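Fructuronate-tagaturonate epimerase UxaE from Cohnella laeviribosi in complex with 1 glycerol (Cohnella laeviribosi, PDB 6IL9) probably interconverts D-fructuronate and D-tagaturonate by epimerisation, using a zinc ion bound in a TIM-barrel fold. Local coordinates at residues Gln123-Leu128 with Arg133-Val138; Arg389-Ala394 with Arg415-Val420. One frame throughout, in Å; residues are numbered along the deposited sequence.

Interaction 1: Gln123-Leu128 with Arg133-Val138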
loop_
_atom_site.group_PDB
_atom_site.type_symbol
_atom_site.label_atom_id
_atom_site.label_comp_id
_atom_site.label_asym_id
_atom_site.label_seq_id
_atom_site.Cartn_x
_atom_site.Cartn_y
_atom_site.Cartn_z
ATOM N N GLN A 123 3.903 -2.861 1.529
ATOM C CA GLN A 123 3.982 -2.653 2.971
ATOM C C GLN A 123 5.093 -1.652 3.243
ATOM O O GLN A 123 6.085 -1.590 2.507
ATOM C CB GLN A 123 4.260 -3.962 3.733
ATOM C CG GLN A 123 3.047 -4.891 3.896
ATOM C CD GLN A 123 2.025 -4.330 4.863
ATOM O OE1 GLN A 123 2.114 -4.555 6.076
ATOM N NE2 GLN A 123 1.054 -3.582 4.341
ATOM N N SER A 124 4.911 -0.861 4.295
ATOM C CA SER A 124 5.921 0.094 4.729
ATOM C C SER A 124 6.910 -0.570 5.678
ATOM O O SER A 124 6.643 -1.627 6.253
ATOM C CB SER A 124 5.282 1.296 5.431
ATOM O OG SER A 124 4.753 0.926 6.697
ATOM N N ILE A 125 8.063 0.090 5.844
ATOM C CA ILE A 125 9.074 -0.371 6.791
ATOM C C ILE A 125 8.489 -0.449 8.196
ATOM O O ILE A 125 8.739 -1.406 8.939
ATOM C CB ILE A 125 10.308 0.553 6.738
ATOM C CG1 ILE A 125 11.020 0.413 5.396
ATOM C CG2 ILE A 125 11.258 0.237 7.872
ATOM C CD1 ILE A 125 11.617 -0.962 5.171
ATOM N N ARG A 126 7.685 0.552 8.574
ATOM C CA ARG A 126 7.033 0.534 9.879
ATOM C C ARG A 126 6.059 -0.632 10.002
ATOM O O ARG A 126 5.998 -1.292 11.043
ATOM C CB ARG A 126 6.308 1.859 10.117
ATOM C CG ARG A 126 5.385 1.844 11.332
ATOM C CD ARG A 126 4.984 3.245 11.721
ATOM N NE ARG A 126 6.156 4.038 12.079
ATOM C CZ ARG A 126 6.307 5.323 11.774
ATOM N NH1 ARG A 126 5.354 5.961 11.102
ATOM N NH2 ARG A 126 7.409 5.966 12.137
ATOM N N GLU A 127 5.279 -0.897 8.950
ATOM C CA GLU A 127 4.351 -2.024 8.996
ATOM C C GLU A 127 5.084 -3.348 9.172
ATOM O O GLU A 127 4.614 -4.231 9.897
ATOM C CB GLU A 127 3.509 -2.059 7.726
ATOM C CG GLU A 127 2.337 -1.116 7.756
ATOM C CD GLU A 127 1.669 -0.980 6.400
ATOM O OE1 GLU A 127 2.373 -0.708 5.396
ATOM O OE2 GLU A 127 0.431 -1.144 6.338
ATOM N N LEU A 128 6.217 -3.521 8.487
ATOM C CA LEU A 128 7.011 -4.730 8.689
ATOM C C LEU A 128 7.478 -4.835 10.134
ATOM O O LEU A 128 7.410 -5.910 10.740
ATOM C CB LEU A 128 8.217 -4.739 7.757
ATOM C CG LEU A 128 7.938 -4.779 6.255
ATOM C CD1 LEU A 128 9.253 -4.704 5.491
ATOM C CD2 LEU A 128 7.145 -6.031 5.891
ATOM N N ARG A 133 7.097 -8.967 10.090
ATOM C CA ARG A 133 7.191 -9.594 8.782
ATOM C C ARG A 133 8.358 -9.004 8.004
ATOM O O ARG A 133 8.954 -8.005 8.402
ATOM C CB ARG A 133 5.878 -9.424 8.010
ATOM C CG ARG A 133 4.697 -10.024 8.748
ATOM C CD ARG A 133 3.404 -9.716 8.028
ATOM N NE ARG A 133 3.224 -10.578 6.866
ATOM C CZ ARG A 133 2.733 -10.164 5.701
ATOM N NH1 ARG A 133 2.391 -8.883 5.543
ATOM N NH2 ARG A 133 2.589 -11.028 4.698
ATOM N N ASP A 134 8.705 -9.651 6.893
ATOM C CA ASP A 134 9.742 -9.137 6.012
ATOM C C ASP A 134 9.195 -9.037 4.599
ATOM O O ASP A 134 8.123 -9.563 4.286
ATOM C CB ASP A 134 11.016 -10.000 6.049
ATOM C CG ASP A 134 10.782 -11.432 5.619
ATOM O OD1 ASP A 134 10.175 -11.666 4.553
ATOM O OD2 ASP A 134 11.230 -12.346 6.345
ATOM N N TYR A 135 9.964 -8.372 3.730
ATOM C CA TYR A 135 9.478 -8.099 2.379
ATOM C C TYR A 135 9.341 -9.371 1.548
ATOM O O TYR A 135 8.500 -9.429 0.643
ATOM C CB TYR A 135 10.399 -7.101 1.676
ATOM C CG TYR A 135 9.952 -5.660 1.817
ATOM C CD1 TYR A 135 8.602 -5.334 1.902
ATOM C CD2 TYR A 135 10.882 -4.634 1.879
ATOM C CE1 TYR A 135 8.193 -4.012 2.036
ATOM C CE2 TYR A 135 10.488 -3.317 2.019
ATOM C CZ TYR A 135 9.147 -3.006 2.094
ATOM O OH TYR A 135 8.770 -1.678 2.227
ATOM N N LYS A 136 10.161 -10.391 1.812
ATOM C CA LYS A 136 9.994 -11.641 1.079
ATOM C C LYS A 136 8.591 -12.202 1.260
ATOM O O LYS A 136 7.967 -12.648 0.294
ATOM C CB LYS A 136 11.039 -12.664 1.531
ATOM C CG LYS A 136 12.430 -12.339 1.053
ATOM C CD LYS A 136 13.440 -13.310 1.648
ATOM C CE LYS A 136 14.768 -13.213 0.923
ATOM N NZ LYS A 136 15.749 -14.217 1.434
ATOM N N GLN A 137 8.070 -12.167 2.494
ATOM C CA GLN A 137 6.731 -12.687 2.750
ATOM C C GLN A 137 5.662 -11.863 2.044
ATOM O O GLN A 137 4.643 -12.410 1.606
ATOM C CB GLN A 137 6.461 -12.713 4.252
ATOM C CG GLN A 137 7.491 -13.489 5.041
ATOM C CD GLN A 137 7.212 -13.416 6.518
ATOM O OE1 GLN A 137 7.332 -12.358 7.126
ATOM N NE2 GLN A 137 6.816 -14.537 7.104
ATOM N N VAL A 138 5.864 -10.546 1.937
ATOM C CA VAL A 138 4.863 -9.704 1.288
ATOM C C VAL A 138 4.738 -10.077 -0.189
ATOM O O VAL A 138 3.629 -10.274 -0.708
ATOM C CB VAL A 138 5.209 -8.214 1.489
ATOM C CG1 VAL A 138 4.198 -7.324 0.782
ATOM C CG2 VAL A 138 5.226 -7.891 2.991
HETATM O O HOH W 1 3.544 -6.468 7.142
#
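Leu128 lays its CD1 methyl squarely over one face of the Tyr135 ring, 3.6 Å from the centroid and 7° off the ring normal, a textbook CH-pi contact. The two side chains cross at about a right angle, and the ring's edge is turned to the backbone of Gln123: the phenol OH donates to Gln123 O over 2.7 Å, tilted 25° from the carbonyl plane. Ile125 adds its CD1 near Tyr135 CE2. CD2, the other branch of Leu128, lies against the Arg133 backbone and reaches Val138 CG2 at 3.9 Å, the same methyl that meets Gln123 CG at 3.8 Å. Gln123 is bent at chi2 (-70°), which turns its amide away from Val138 and brings OE1 to a water; that water donates to Gln123 OE1 and accepts from Arg133 NH1. The turn between the helices is closed by Arg133 N, which donates to Leu128 O at 3.1 Å. Both helices start with capping boxes, Ser124 with Glu127 and Asp134 with Gln137. Ser124 also touches the zinc ligand His161, and Arg99 forms a salt bridge with Glu127. Chemically, an apolar centre framed by polar links ties the C-terminal end of barrel strand 117-124 to helix 135-149; the tyrosine has one face packed by a methyl, and its hydroxyl takes up Gln123 O, whereas Gln123 N of the same residue is buried here without a partner in the model.

Interaction 2: Arg389-Ala394 with Arg415-Val420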
loop_
_atom_site.group_PDB
_atom_site.type_symbol
_atom_site.label_atom_id
_atom_site.label_comp_id
_atom_site.label_asym_id
_atom_site.label_seq_id
_atom_site.Cartn_x
_atom_site.Cartn_y
_atom_site.Cartn_z
ATOM N N ARG A 389 -12.002 -8.967 23.424
ATOM C CA ARG A 389 -10.671 -8.953 24.016
ATOM C C ARG A 389 -9.721 -8.050 23.238
ATOM O O ARG A 389 -8.921 -7.316 23.837
ATOM C CB ARG A 389 -10.131 -10.379 24.098
ATOM C CG ARG A 389 -10.887 -11.240 25.111
ATOM C CD ARG A 389 -10.375 -12.662 25.107
ATOM N NE ARG A 389 -8.925 -12.681 25.230
ATOM C CZ ARG A 389 -8.107 -13.304 24.389
ATOM N NH1 ARG A 389 -8.599 -13.978 23.355
ATOM N NH2 ARG A 389 -6.798 -13.257 24.589
ATOM N N MET A 390 -9.784 -8.096 21.901
ATOM C CA MET A 390 -8.911 -7.253 21.077
ATOM C C MET A 390 -9.272 -5.775 21.217
ATOM O O MET A 390 -8.385 -4.919 21.312
ATOM C CB MET A 390 -8.991 -7.691 19.607
ATOM C CG MET A 390 -8.449 -9.105 19.336
ATOM S SD MET A 390 -8.492 -9.668 17.588
ATOM C CE MET A 390 -7.292 -8.564 16.838
ATOM N N HIS A 391 -10.569 -5.461 21.222
ATOM C CA HIS A 391 -11.013 -4.073 21.330
ATOM C C HIS A 391 -10.594 -3.480 22.671
ATOM O O HIS A 391 -10.053 -2.368 22.735
ATOM C CB HIS A 391 -12.535 -4.038 21.124
ATOM C CG HIS A 391 -13.181 -2.689 21.276
ATOM N ND1 HIS A 391 -13.947 -2.123 20.275
ATOM C CD2 HIS A 391 -13.247 -1.833 22.328
ATOM C CE1 HIS A 391 -14.436 -0.969 20.693
ATOM N NE2 HIS A 391 -14.022 -0.765 21.933
ATOM N N GLN A 392 -10.780 -4.242 23.753
ATOM C CA GLN A 392 -10.404 -3.749 25.077
ATOM C C GLN A 392 -8.898 -3.536 25.181
ATOM O O GLN A 392 -8.440 -2.546 25.767
ATOM C CB GLN A 392 -10.892 -4.723 26.153
ATOM C CG GLN A 392 -10.841 -4.148 27.565
ATOM C CD GLN A 392 -11.628 -2.854 27.708
ATOM O OE1 GLN A 392 -12.809 -2.779 27.349
ATOM N NE2 GLN A 392 -10.976 -1.823 28.245
ATOM N N TYR A 393 -8.110 -4.451 24.604
ATOM C CA TYR A 393 -6.661 -4.302 24.598
ATOM C C TYR A 393 -6.245 -3.062 23.822
ATOM O O TYR A 393 -5.369 -2.307 24.262
ATOM C CB TYR A 393 -6.022 -5.554 23.997
ATOM C CG TYR A 393 -4.527 -5.702 24.187
ATOM C CD1 TYR A 393 -3.633 -5.202 23.249
ATOM C CD2 TYR A 393 -4.013 -6.401 25.271
ATOM C CE1 TYR A 393 -2.273 -5.350 23.401
ATOM C CE2 TYR A 393 -2.651 -6.559 25.428
ATOM C CZ TYR A 393 -1.787 -6.037 24.500
ATOM O OH TYR A 393 -0.428 -6.200 24.657
ATOM N N ALA A 394 -6.872 -2.836 22.664
ATOM C CA ALA A 394 -6.596 -1.629 21.893
ATOM C C ALA A 394 -6.870 -0.375 22.715
ATOM O O ALA A 394 -6.080 0.573 22.687
ATOM C CB ALA A 394 -7.435 -1.637 20.617
ATOM N N ARG A 415 -18.779 3.543 22.295
ATOM C CA ARG A 415 -19.599 2.926 23.333
ATOM C C ARG A 415 -18.769 1.918 24.126
ATOM O O ARG A 415 -17.970 1.171 23.540
ATOM C CB ARG A 415 -20.816 2.216 22.726
ATOM C CG ARG A 415 -21.942 3.116 22.240
ATOM C CD ARG A 415 -22.917 2.337 21.344
ATOM N NE ARG A 415 -22.252 1.897 20.122
ATOM C CZ ARG A 415 -22.702 0.970 19.280
ATOM N NH1 ARG A 415 -23.861 0.355 19.493
ATOM N NH2 ARG A 415 -21.981 0.669 18.206
ATOM N N PRO A 416 -18.923 1.869 25.452
ATOM C CA PRO A 416 -18.241 0.829 26.229
ATOM C C PRO A 416 -18.702 -0.548 25.789
ATOM O O PRO A 416 -19.874 -0.750 25.457
ATOM C CB PRO A 416 -18.660 1.127 27.675
ATOM C CG PRO A 416 -19.090 2.585 27.653
ATOM C CD PRO A 416 -19.673 2.815 26.300
ATOM N N LEU A 417 -17.758 -1.494 25.784
ATOM C CA LEU A 417 -18.056 -2.852 25.333
ATOM C C LEU A 417 -19.198 -3.459 26.141
ATOM O O LEU A 417 -20.044 -4.178 25.595
ATOM C CB LEU A 417 -16.798 -3.718 25.437
ATOM C CG LEU A 417 -15.754 -3.618 24.320
ATOM C CD1 LEU A 417 -14.498 -4.413 24.675
ATOM C CD2 LEU A 417 -16.337 -4.097 22.991
ATOM N N ALA A 418 -19.261 -3.147 27.436
ATOM C CA ALA A 418 -20.333 -3.653 28.288
ATOM C C ALA A 418 -21.708 -3.129 27.897
ATOM O O ALA A 418 -22.714 -3.673 28.370
ATOM C CB ALA A 418 -20.033 -3.305 29.748
ATOM N N ASP A 419 -21.785 -2.109 27.040
ATOM C CA ASP A 419 -23.050 -1.539 26.598
ATOM C C ASP A 419 -23.491 -2.030 25.225
ATOM O O ASP A 419 -24.525 -1.579 24.729
ATOM C CB ASP A 419 -22.962 -0.008 26.577
ATOM C CG ASP A 419 -22.865 0.595 27.970
ATOM O OD1 ASP A 419 -23.244 -0.080 28.954
ATOM O OD2 ASP A 419 -22.402 1.753 28.076
ATOM N N VAL A 420 -22.737 -2.923 24.589
ATOM C CA VAL A 420 -23.049 -3.377 23.241
ATOM C C VAL A 420 -23.148 -4.896 23.253
ATOM O O VAL A 420 -22.350 -5.572 23.906
ATOM C CB VAL A 420 -22.000 -2.887 22.217
ATOM C CG1 VAL A 420 -21.902 -1.375 22.268
ATOM C CG2 VAL A 420 -20.653 -3.469 22.521
HETATM O O HOH W 2 -15.432 0.751 24.034
HETATM O O HOH W 3 -15.010 -0.882 26.980
#
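Leu417 meets His391 and Gln392 of helix 384-402 across this contact. Just ahead of it in the loop, a water donates to Arg415 O over 2.6 Å and is also hydrogen-bonded to His391 NE2. After Pro416 the chain enters a short 3-10 turn at Leu417, whose CD2 sits over one face of the His391 imidazole, 3.9 Å from the centroid and 13° off the normal, while CG comes to 3.7 Å from His391 CD2. The histidine has CG anti to the backbone N (chi1 177°), which sends the ring out from the helix toward the loop. CD1, the second branch of Leu417, lies 3.6 Å from Gln392 OE1, and a second water bridges that oxygen to Leu417 N. Replacing His391 with an alanine would probably leave Leu417 without the flat surface beneath its methyl and the Arg415 water without its helix-side partner. Arg388 of the same helix donates to the carbonyls of Leu417 and Val420, at the start of the turn and just past it. His391 ND1 bonds to Tyr387 OH one turn earlier, its ring meets that of Tyr428, and the loop packs against helix 384-402 beside the place where His391 and Ala394 touch Leu437 of helix 432-440.

How the interactions relate
The pair illustrates how one device, a leucine methyl over an aromatic face, can be set in different surroundings. Interaction 1 is buried, its centre about 11 Å from the centre of the chain, and belongs to the barrel itself, near the zinc site; interaction 2 is partly buried, its centre about 29 Å from the centre of the chain, and fastens a loop to a peripheral helix. Interactions 1 and 2 share no element. The chemistry follows the place. Interaction 1 buries 378 Å² and has direct hydrogen bonds as well as one bridging water, whereas interaction 2 buries 161 Å², has no direct hydrogen bond across its segments and is linked by two waters.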